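Local coordinates for sesquisabinene B synthase 2 (Santalum album, PDB 6A2A), which probably cyclises farnesyl diphosphate to the sesquiterpene sesquisabinene B, using magnesium or manganese as cofactor, at residues L328-F331 with T332-T335; A61-L64 with K65-K69; Q479-M482 with N483-A487; Q257-I260 with G261-S264; F146-D150 with G151-Q155. One frame throughout, in Å; residues are numbered along the deposited sequence.

Overall arrangement
Along the chain the order is contacts 2, 5, 4, 1 and 3. Contacts 2 and 5 belong to the N-terminal domain, on helix 55-73 and on the hairpin of strands 147-148 and 151-152, with centres about 45 Å apart. Contacts 1 and 3 share the metal-binding domain, on helices 325-337 and 477-485, with centres about 33 Å apart. Contact 4 lies on helix 239-270, which also touches helix 55-73; its centre is about 28 Å from contact 2's and about 31 Å from contact 1's. None touches another in this predominantly helical enzyme, and contacts 1 and 3 lie near magnesium-binding residues (side chains of Leu-328 and Asp-320 about 8 Å apart, of Cys-480 and Glu-394 about 9 Å).

Contact 1: L328-F331 with T332-T335; sequences LELF and TDIT
Phe-331 and Thr-335, one helical turn apart, meet through a hydroxyl that reaches back to a backbone carbonyl. Thr-335 OG1 stands beside its own backbone N and anti to its carbonyl carbon (chi1 -59°), a setting that aims it at the preceding turn, and it donates to Phe-331 O at 2.8 Å. The helical amide Thr-335 N reaches the same Phe-331 O at 3.1 Å. The two donors come from opposite faces of the carbonyl plane, and the acceptor is therefore gripped on both. The Phe-331 ring runs across the threonine, its CD1 lying 3.8 Å from Thr-335 OG1.

Round the helix, Leu-330 and Ile-334 cross at an angle. With Leu-330 CG anti to the backbone N (chi1 179°), its CD1 comes 3.9 Å from Ile-334 CD1 and 4.0 Å from Ile-334 CG1, methyl against methyl, with CG1 close behind. In the backbone, Ile-334 N donates to Leu-330 O at 3.0 Å.

The buried flank packs on helices 348-372 and 377-400, and Tyr-319 both meets the Phe-331 ring edge-to-face and hydrogen-bonds Thr-332 OG1. Tyr-319 lies within the Asp-Asp-x-x-Asp motif of helix 299-321, whose Asp-316 and Asp-320 bind magnesium in this enzyme, though no metal is bound in this chain. Helix 325-337 is therefore probably part of the surroundings of the metal site in the all-helical class I terpene synthase fold.

Contact 2: A61-L64 with K65-K69; sequences ADKL and KEEVK
Lys-63 and Glu-67 lie side by side and point the same way, four residues apart on one helix. The touching is done by methylene carbons: Glu-67 OE1 is 3.5 Å from Lys-63 CE and 3.7 Å from Lys-63 CG. The ammonium does not close on the carboxylate, since Lys-63 NZ remains 4.6 Å from Glu-67 OE1. Bends at chi3 (127°) and chi4 (-121°) turn the ammonium away from the acid, so any attraction is probably weak, at a length beyond a salt bridge. The other carboxylate oxygen, Glu-67 OE2, approaches Leu-64 CD2 to 3.8 Å as those two side chains cross.

All this rides on regular alpha-helical bonding, with Glu-67 N donating to Lys-63 O at 3.2 Å and Val-68 N to Leu-64 O at 2.9 Å. Helix 55-73 belongs to the helical N-terminal domain of plant terpene synthases, and Ala-61 faces Leu-247 and Ile-251 on helix 239-270.

Farther out, Lys-65 extends fully, touches Tyr-244 and Phe-97, and its NZ hydrogen-bonds Gln-96 OE1. Glu-66 folds at chi2 to meet the next turn, where Lys-69 NZ forms a salt bridge to Glu-66 OE2 at 3.0 Å, weak as a hydrogen bond.

Contact 3: Q479-M482 with N483-A487; sequences QCYM and NEAGA
The C-terminal end of helix 477-485 closes at Gly-486, where Ala-487 folds back towards Met-482. Met-482 O takes two weak bonds, from Gly-486 N at 3.0 Å and from Ala-487 N at 3.3 Å. The second has the 6→1 pattern of a Schellman ending, but weakly and without the accompanying 5→2 bond. Gly-486, with positive phi (71°), is the first residue to leave the helical conformation.

Tyr-481 borders this turn on one side. Ala-485 CB sits 4.1 Å above one face of its ring, displaced towards the rim, and Ala-487 CB comes 4.1 Å from Tyr-481 CE2. The same ring stacks with His-495 of helix 489-510, so the helix end packs on the next helix of the metal-binding domain.

One turn earlier, Gln-479 bends at chi2 (63°), swinging its amide towards Asn-483. Gln-479 NE2 donates to Asn-483 OD1 at 2.7 Å; the acceptor lies in the glutamine amide plane, whereas the donor is tilted from the carbonyl plane, the two amides being turned 51° apart. Asn-483 ND2 hydrogen-bonds Asn-474 OD1, which probably fixes the rotation of that amide. Beyond them, Glu-484 OE1 accepts from Leu-406 N.

Contact 4: Q257-I260 with G261-S264; sequences QKEI and GRLS
Arg-262 curls back over the turn formed by Lys-258 and Glu-259. Its CB rests 3.5 Å from Glu-259 O, and CG, placed anti to the arginine's own carbonyl carbon, is 3.7 Å from Lys-258 O. A bend at chi3 (-77°) then lays the guanidinium flat across the helix, and Lys-258 O sits 3.8 Å above the plane, over its centre near CZ. That oxygen is already the helical acceptor of Arg-262 N, and it meets the flat cation face rather than an N-H.

At the tip the two nitrogens part. NH1 lies 4.0 Å from Lys-258 CB, while NH2 comes 3.6 Å from Glu-259 CG. The acid itself turns away: Glu-259 OE2 is 5.0 Å from Arg-262 NH2, with carboxylate and guanidinium planes 61° apart. Arg-262 NH2 pairs instead with Glu-303 OE2, and Glu-259 with Arg-302 and Tyr-286 OH.

On another flank Ser-264 OG bonds to Ile-260 O at 2.8 Å, a carbonyl that also receives Ser-264 N from its other face.

Since both acids and both arginines find partners between helices 239-270 and 299-321, the charges at this junction should largely balance one another, and the carbonyl beneath the guanidinium would add a modest electrostatic attraction.

Contact 5: F146-D150 with G151-Q155; sequences FKDTD and GFKNQ
A tight beta hairpin joins strands 147-148 and 151-152 through a type I turn from Asp-148 to Gly-151. Asp-148 and Gly-151 form its hydrogen-bonded pair: Asp-148 N reaches Gly-151 O at 2.8 Å, and Gly-151 N returns to Asp-148 O at 3.1 Å, approaching from above the carbonyl plane. Asp-148 CG stands between its backbone N and carbonyl carbon (chi1 61°), which brings OD1 over the turn to accept from Asp-150 N at 2.8 Å, an Asx turn. A water donates to Asp-148 OD1 at 2.8 Å and to Phe-152 O at 3.0 Å, tying the turn to the return strand. Gly-151 takes a positive phi of 128°, a conformation accessible mainly to glycine.

In the non-hydrogen-bonded pair, Lys-147 CG lies over the centre of the Phe-152 ring, 3.8 Å from its centroid and 5° off the normal, a CH-pi contact. Beyond it Lys-153 N donates to Phe-146 O at 3.1 Å.

Helix 178-192 packs against Phe-152 and Lys-147, with Phe-186 meeting the Phe-152 ring and Glu-182 salt-bridged to Lys-147 NZ, while Phe-146 packs on Leu-121 and Thr-124 of helix 121-133.

Contact 1: L328-F331 with T332-T335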
# COMPACT_ATOMS: atom_id res chain seq x y z
N LEU A 328 -24.76 9.75 -11.88
CA LEU A 328 -24.39 10.33 -10.62
C LEU A 328 -25.45 9.98 -9.56
O LEU A 328 -25.12 9.83 -8.40
CB LEU A 328 -24.20 11.83 -10.83
CG LEU A 328 -23.09 12.21 -11.82
CD1 LEU A 328 -23.07 13.70 -12.10
CD2 LEU A 328 -21.73 11.74 -11.35
N GLU A 329 -26.74 9.90 -9.94
CA GLU A 329 -27.78 9.40 -9.00
C GLU A 329 -27.42 8.03 -8.46
O GLU A 329 -27.61 7.78 -7.29
CB GLU A 329 -29.17 9.21 -9.65
CG GLU A 329 -29.66 10.42 -10.38
CD GLU A 329 -31.11 10.39 -10.86
OE1 GLU A 329 -31.70 9.28 -10.94
OE2 GLU A 329 -31.63 11.49 -11.15
N LEU A 330 -26.93 7.15 -9.31
CA LEU A 330 -26.56 5.82 -8.82
C LEU A 330 -25.27 5.90 -7.97
O LEU A 330 -25.15 5.20 -7.01
CB LEU A 330 -26.34 4.87 -10.00
CG LEU A 330 -25.92 3.44 -9.65
CD1 LEU A 330 -26.88 2.80 -8.66
CD2 LEU A 330 -25.76 2.59 -10.89
N PHE A 331 -24.28 6.69 -8.41
CA PHE A 331 -23.05 6.90 -7.59
C PHE A 331 -23.44 7.32 -6.17
O PHE A 331 -22.97 6.77 -5.14
CB PHE A 331 -22.15 7.91 -8.30
CG PHE A 331 -20.72 7.97 -7.84
CD1 PHE A 331 -20.40 8.29 -6.52
CD2 PHE A 331 -19.70 7.77 -8.74
CE1 PHE A 331 -19.07 8.44 -6.15
CE2 PHE A 331 -18.37 7.88 -8.35
CZ PHE A 331 -18.06 8.18 -7.06
N THR A 332 -24.34 8.31 -6.09
CA THR A 332 -24.76 8.88 -4.83
C THR A 332 -25.51 7.83 -4.01
O THR A 332 -25.29 7.66 -2.82
CB THR A 332 -25.60 10.15 -5.02
OG1 THR A 332 -24.82 11.12 -5.73
CG2 THR A 332 -26.08 10.76 -3.71
N ASP A 333 -26.39 7.09 -4.64
CA ASP A 333 -27.19 6.05 -3.92
C ASP A 333 -26.33 4.91 -3.36
O ASP A 333 -26.53 4.42 -2.20
CB ASP A 333 -28.24 5.50 -4.90
CG ASP A 333 -29.05 4.34 -4.31
OD1 ASP A 333 -29.67 4.51 -3.27
OD2 ASP A 333 -29.04 3.25 -4.94
N ILE A 334 -25.36 4.46 -4.13
CA ILE A 334 -24.44 3.41 -3.67
C ILE A 334 -23.70 3.93 -2.44
O ILE A 334 -23.55 3.22 -1.44
CB ILE A 334 -23.48 3.02 -4.80
CG1 ILE A 334 -24.21 2.12 -5.81
CG2 ILE A 334 -22.20 2.38 -4.27
CD1 ILE A 334 -23.46 1.90 -7.08
N THR A 335 -23.29 5.20 -2.52
CA THR A 335 -22.48 5.77 -1.43
C THR A 335 -23.36 5.88 -0.18
O THR A 335 -22.98 5.45 0.91
CB THR A 335 -21.90 7.12 -1.85
OG1 THR A 335 -21.10 6.90 -3.00
CG2 THR A 335 -21.10 7.77 -0.74

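Contact 2: A61-L64 with K65-K69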
# COMPACT_ATOMS: atom_id res chain seq x y z
N ALA A 61 22.37 17.67 13.42
CA ALA A 61 21.03 18.23 13.70
C ALA A 61 20.68 18.11 15.19
O ALA A 61 20.15 19.05 15.79
CB ALA A 61 20.00 17.53 12.84
N ASP A 62 20.96 16.96 15.81
CA ASP A 62 20.67 16.82 17.26
C ASP A 62 21.51 17.82 18.08
O ASP A 62 21.03 18.39 19.05
CB ASP A 62 20.92 15.40 17.74
CG ASP A 62 20.19 14.35 16.89
OD1 ASP A 62 18.95 14.25 17.02
OD2 ASP A 62 20.84 13.65 16.09
N LYS A 63 22.75 18.03 17.63
CA LYS A 63 23.69 18.91 18.33
C LYS A 63 23.20 20.34 18.18
O LYS A 63 23.09 21.05 19.16
CB LYS A 63 25.12 18.77 17.80
CG LYS A 63 26.14 19.69 18.48
CD LYS A 63 27.58 19.44 18.05
CE LYS A 63 28.29 20.68 17.57
NZ LYS A 63 28.75 20.51 16.17
N LEU A 64 22.87 20.74 16.96
CA LEU A 64 22.38 22.09 16.74
C LEU A 64 21.02 22.31 17.42
O LEU A 64 20.76 23.43 17.85
CB LEU A 64 22.33 22.37 15.24
CG LEU A 64 23.67 22.50 14.54
CD1 LEU A 64 23.46 23.08 13.15
CD2 LEU A 64 24.66 23.36 15.32
N LYS A 65 20.18 21.28 17.55
CA LYS A 65 18.89 21.46 18.23
C LYS A 65 19.13 21.92 19.67
O LYS A 65 18.48 22.84 20.18
CB LYS A 65 18.04 20.18 18.23
CG LYS A 65 16.71 20.35 18.93
CD LYS A 65 15.76 19.17 18.84
CE LYS A 65 14.60 19.37 19.80
NZ LYS A 65 13.48 18.43 19.57
N GLU A 66 20.06 21.26 20.34
CA GLU A 66 20.32 21.59 21.72
C GLU A 66 20.90 23.01 21.82
O GLU A 66 20.57 23.72 22.74
CB GLU A 66 21.24 20.55 22.36
CG GLU A 66 20.53 19.27 22.78
CD GLU A 66 19.56 19.45 23.94
OE1 GLU A 66 19.98 20.00 24.98
OE2 GLU A 66 18.38 19.05 23.79
N GLU A 67 21.73 23.42 20.88
CA GLU A 67 22.27 24.79 20.86
C GLU A 67 21.13 25.78 20.69
O GLU A 67 21.12 26.79 21.33
CB GLU A 67 23.36 24.99 19.80
CG GLU A 67 24.68 24.33 20.16
CD GLU A 67 25.73 24.38 19.07
OE1 GLU A 67 26.47 23.39 18.92
OE2 GLU A 67 25.80 25.40 18.37
N VAL A 68 20.12 25.46 19.87
CA VAL A 68 19.04 26.39 19.66
C VAL A 68 18.13 26.42 20.89
O VAL A 68 17.62 27.43 21.24
CB VAL A 68 18.27 26.05 18.35
CG1 VAL A 68 16.96 26.80 18.28
CG2 VAL A 68 19.12 26.32 17.12
N LYS A 69 17.91 25.30 21.56
CA LYS A 69 17.16 25.32 22.79
C LYS A 69 17.80 26.29 23.78
O LYS A 69 17.13 27.02 24.50
CB LYS A 69 17.23 23.99 23.54
CG LYS A 69 16.35 22.86 23.07
CD LYS A 69 16.29 21.75 24.09
CE LYS A 69 15.73 20.47 23.53
NZ LYS A 69 15.54 19.48 24.61

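Contact 3: Q479-M482 with N483-A487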
# COMPACT_ATOMS: atom_id res chain seq x y z
N GLN A 479 -20.82 35.86 -7.38
CA GLN A 479 -21.98 35.93 -8.24
C GLN A 479 -23.26 35.80 -7.46
O GLN A 479 -24.19 36.50 -7.72
CB GLN A 479 -21.92 34.93 -9.39
CG GLN A 479 -22.98 35.14 -10.46
CD GLN A 479 -22.88 36.47 -11.17
OE1 GLN A 479 -21.85 36.84 -11.67
NE2 GLN A 479 -23.96 37.19 -11.20
N CYS A 480 -23.29 34.91 -6.49
CA CYS A 480 -24.47 34.76 -5.67
C CYS A 480 -24.82 36.05 -4.96
O CYS A 480 -25.95 36.40 -4.88
CB CYS A 480 -24.27 33.68 -4.61
SG CYS A 480 -24.40 32.04 -5.21
N TYR A 481 -23.83 36.71 -4.40
CA TYR A 481 -24.05 37.96 -3.72
C TYR A 481 -24.43 39.04 -4.71
O TYR A 481 -25.28 39.82 -4.44
CB TYR A 481 -22.86 38.38 -2.91
CG TYR A 481 -23.13 39.61 -2.10
CD1 TYR A 481 -23.84 39.55 -0.95
CD2 TYR A 481 -22.68 40.83 -2.51
CE1 TYR A 481 -24.10 40.67 -0.22
CE2 TYR A 481 -22.93 41.96 -1.79
CZ TYR A 481 -23.63 41.87 -0.65
OH TYR A 481 -23.87 42.99 0.06
N MET A 482 -23.82 39.04 -5.88
CA MET A 482 -24.16 39.97 -6.94
C MET A 482 -25.62 39.80 -7.30
O MET A 482 -26.33 40.77 -7.43
CB MET A 482 -23.36 39.70 -8.17
CG MET A 482 -21.99 40.24 -8.09
SD MET A 482 -21.09 39.79 -9.52
CE MET A 482 -21.79 40.91 -10.72
N ASN A 483 -26.08 38.57 -7.44
CA ASN A 483 -27.44 38.32 -7.80
C ASN A 483 -28.43 38.76 -6.76
O ASN A 483 -29.52 39.12 -7.08
CB ASN A 483 -27.67 36.84 -8.06
CG ASN A 483 -26.98 36.35 -9.29
OD1 ASN A 483 -26.41 37.10 -10.04
ND2 ASN A 483 -27.01 35.07 -9.49
N GLU A 484 -28.06 38.66 -5.51
CA GLU A 484 -28.94 39.02 -4.47
C GLU A 484 -29.22 40.49 -4.41
O GLU A 484 -30.34 40.93 -4.60
CB GLU A 484 -28.25 38.76 -3.14
CG GLU A 484 -28.48 37.42 -2.50
CD GLU A 484 -28.22 37.44 -1.03
OE1 GLU A 484 -27.43 36.65 -0.53
OE2 GLU A 484 -28.83 38.26 -0.37
N ALA A 485 -28.18 41.16 -3.99
CA ALA A 485 -28.18 42.56 -3.70
C ALA A 485 -28.20 43.43 -4.91
O ALA A 485 -28.41 44.60 -4.78
CB ALA A 485 -26.97 42.87 -2.82
N GLY A 486 -27.95 42.88 -6.08
CA GLY A 486 -27.84 43.66 -7.28
C GLY A 486 -26.54 44.45 -7.22
O GLY A 486 -26.42 45.54 -7.73
N ALA A 487 -25.52 43.89 -6.61
CA ALA A 487 -24.27 44.57 -6.47
C ALA A 487 -23.36 44.33 -7.62
O ALA A 487 -23.54 43.43 -8.35
CB ALA A 487 -23.63 44.14 -5.19

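Contact 4: Q257-I260 with G261-S264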
# COMPACT_ATOMS: atom_id res chain seq x y z
N GLN A 257 9.30 13.03 1.21
CA GLN A 257 9.63 12.37 -0.04
C GLN A 257 9.25 10.89 0.04
O GLN A 257 8.81 10.32 -0.98
CB GLN A 257 11.12 12.56 -0.36
CG GLN A 257 11.42 13.98 -0.80
CD GLN A 257 12.90 14.22 -1.00
OE1 GLN A 257 13.71 13.41 -0.56
NE2 GLN A 257 13.23 15.29 -1.69
N LYS A 258 9.41 10.24 1.20
CA LYS A 258 9.03 8.84 1.36
C LYS A 258 7.50 8.68 1.26
O LYS A 258 6.98 7.70 0.72
CB LYS A 258 9.54 8.25 2.68
CG LYS A 258 11.04 7.92 2.63
CD LYS A 258 11.67 7.66 3.99
CE LYS A 258 13.17 7.95 4.04
NZ LYS A 258 13.94 7.02 3.19
N GLU A 259 6.82 9.62 1.86
CA GLU A 259 5.34 9.64 1.85
C GLU A 259 4.84 9.75 0.40
O GLU A 259 3.91 9.02 0.04
CB GLU A 259 4.79 10.79 2.71
CG GLU A 259 5.00 10.62 4.20
CD GLU A 259 4.78 11.87 4.99
OE1 GLU A 259 4.33 12.90 4.38
OE2 GLU A 259 5.07 11.83 6.20
N ILE A 260 5.39 10.66 -0.41
CA ILE A 260 4.87 10.84 -1.78
C ILE A 260 5.19 9.59 -2.59
O ILE A 260 4.44 9.22 -3.50
CB ILE A 260 5.38 12.14 -2.44
CG1 ILE A 260 4.64 12.44 -3.75
CG2 ILE A 260 6.88 12.12 -2.66
CD1 ILE A 260 3.13 12.44 -3.61
N GLY A 261 6.31 8.91 -2.26
CA GLY A 261 6.58 7.64 -2.86
C GLY A 261 5.48 6.63 -2.61
O GLY A 261 5.00 5.99 -3.57
N ARG A 262 5.10 6.47 -1.33
CA ARG A 262 4.05 5.55 -0.95
C ARG A 262 2.73 5.94 -1.62
O ARG A 262 2.01 5.08 -2.15
CB ARG A 262 3.86 5.52 0.55
CG ARG A 262 4.93 4.72 1.27
CD ARG A 262 4.59 4.46 2.72
NE ARG A 262 4.81 5.64 3.51
CZ ARG A 262 5.97 6.05 4.00
NH1 ARG A 262 7.09 5.35 3.81
NH2 ARG A 262 6.03 7.20 4.64
N LEU A 263 2.42 7.24 -1.58
CA LEU A 263 1.11 7.71 -2.11
C LEU A 263 1.04 7.54 -3.62
O LEU A 263 -0.03 7.17 -4.14
CB LEU A 263 0.94 9.17 -1.70
CG LEU A 263 0.52 9.35 -0.25
CD1 LEU A 263 0.65 10.79 0.15
CD2 LEU A 263 -0.90 8.88 -0.02
N SER A 264 2.15 7.75 -4.29
CA SER A 264 2.25 7.59 -5.75
C SER A 264 2.02 6.14 -6.12
O SER A 264 1.26 5.80 -7.05
CB SER A 264 3.60 8.04 -6.26
OG SER A 264 3.68 9.44 -6.19

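Contact 5: F146-D150 with G151-Q155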
# COMPACT_ATOMS: atom_id res chain seq x y z
N PHE A 146 -1.13 55.31 19.59
CA PHE A 146 -0.59 55.55 18.28
C PHE A 146 -1.61 56.26 17.42
O PHE A 146 -1.40 56.45 16.26
CB PHE A 146 -0.08 54.25 17.65
CG PHE A 146 1.02 53.61 18.42
CD1 PHE A 146 2.30 54.05 18.30
CD2 PHE A 146 0.78 52.59 19.28
CE1 PHE A 146 3.31 53.46 19.00
CE2 PHE A 146 1.78 52.01 20.00
CZ PHE A 146 3.05 52.45 19.85
N LYS A 147 -2.74 56.64 17.98
CA LYS A 147 -3.70 57.38 17.24
C LYS A 147 -3.93 58.74 17.87
O LYS A 147 -3.60 58.96 18.98
CB LYS A 147 -5.06 56.68 17.19
CG LYS A 147 -5.04 55.18 17.07
CD LYS A 147 -6.32 54.54 17.57
CE LYS A 147 -7.51 54.99 16.77
NZ LYS A 147 -8.78 54.77 17.47
N ASP A 148 -4.50 59.61 17.08
CA ASP A 148 -4.98 60.90 17.49
C ASP A 148 -6.47 60.96 17.17
O ASP A 148 -7.07 59.99 16.80
CB ASP A 148 -4.23 62.04 16.81
CG ASP A 148 -4.35 62.02 15.32
OD1 ASP A 148 -5.41 61.83 14.74
OD2 ASP A 148 -3.33 62.29 14.71
N THR A 149 -7.07 62.12 17.32
CA THR A 149 -8.48 62.26 17.06
C THR A 149 -8.97 61.79 15.70
O THR A 149 -10.07 61.30 15.59
CB THR A 149 -8.94 63.68 17.41
OG1 THR A 149 -8.54 63.97 18.74
CG2 THR A 149 -10.39 63.79 17.31
N ASP A 150 -8.18 61.92 14.65
CA ASP A 150 -8.58 61.45 13.36
C ASP A 150 -8.19 60.00 12.98
O ASP A 150 -8.53 59.56 11.92
CB ASP A 150 -8.09 62.40 12.31
CG ASP A 150 -8.73 63.75 12.41
OD1 ASP A 150 -9.74 63.87 13.10
OD2 ASP A 150 -8.23 64.67 11.78
N GLY A 151 -7.48 59.30 13.84
CA GLY A 151 -7.05 57.93 13.55
C GLY A 151 -5.56 57.75 13.78
O GLY A 151 -4.93 58.45 14.58
N PHE A 152 -4.98 56.76 13.10
CA PHE A 152 -3.60 56.47 13.36
C PHE A 152 -2.78 57.68 12.89
O PHE A 152 -3.16 58.33 11.98
CB PHE A 152 -3.18 55.18 12.65
CG PHE A 152 -3.46 53.95 13.47
CD1 PHE A 152 -2.56 53.52 14.42
CD2 PHE A 152 -4.67 53.29 13.34
CE1 PHE A 152 -2.85 52.45 15.24
CE2 PHE A 152 -4.95 52.22 14.17
CZ PHE A 152 -4.06 51.80 15.10
N LYS A 153 -1.70 57.93 13.56
CA LYS A 153 -0.89 59.16 13.31
C LYS A 153 -0.07 59.02 12.02
O LYS A 153 0.71 58.05 11.91
CB LYS A 153 0.03 59.37 14.49
CG LYS A 153 -0.66 59.83 15.76
CD LYS A 153 0.29 59.81 16.91
CE LYS A 153 -0.36 60.28 18.19
NZ LYS A 153 0.55 60.09 19.34
N ASN A 154 -0.24 59.97 11.12
CA ASN A 154 0.32 59.87 9.79
C ASN A 154 1.85 59.76 9.85
O ASN A 154 2.50 59.14 8.98
CB ASN A 154 -0.10 61.01 8.88
CG ASN A 154 -0.19 60.55 7.44
OD1 ASN A 154 -0.84 59.55 7.16
ND2 ASN A 154 0.53 61.22 6.54
N GLN A 155 2.44 60.24 10.93
CA GLN A 155 3.88 60.23 11.04
C GLN A 155 4.44 58.82 11.19
O GLN A 155 5.66 58.60 10.98
CB GLN A 155 4.30 61.06 12.24
CG GLN A 155 5.74 61.50 12.19
CD GLN A 155 5.95 62.68 13.11
OE1 GLN A 155 6.59 63.67 12.73
NE2 GLN A 155 5.40 62.60 14.31
O HOH W 1 -4.80 60.81 12.20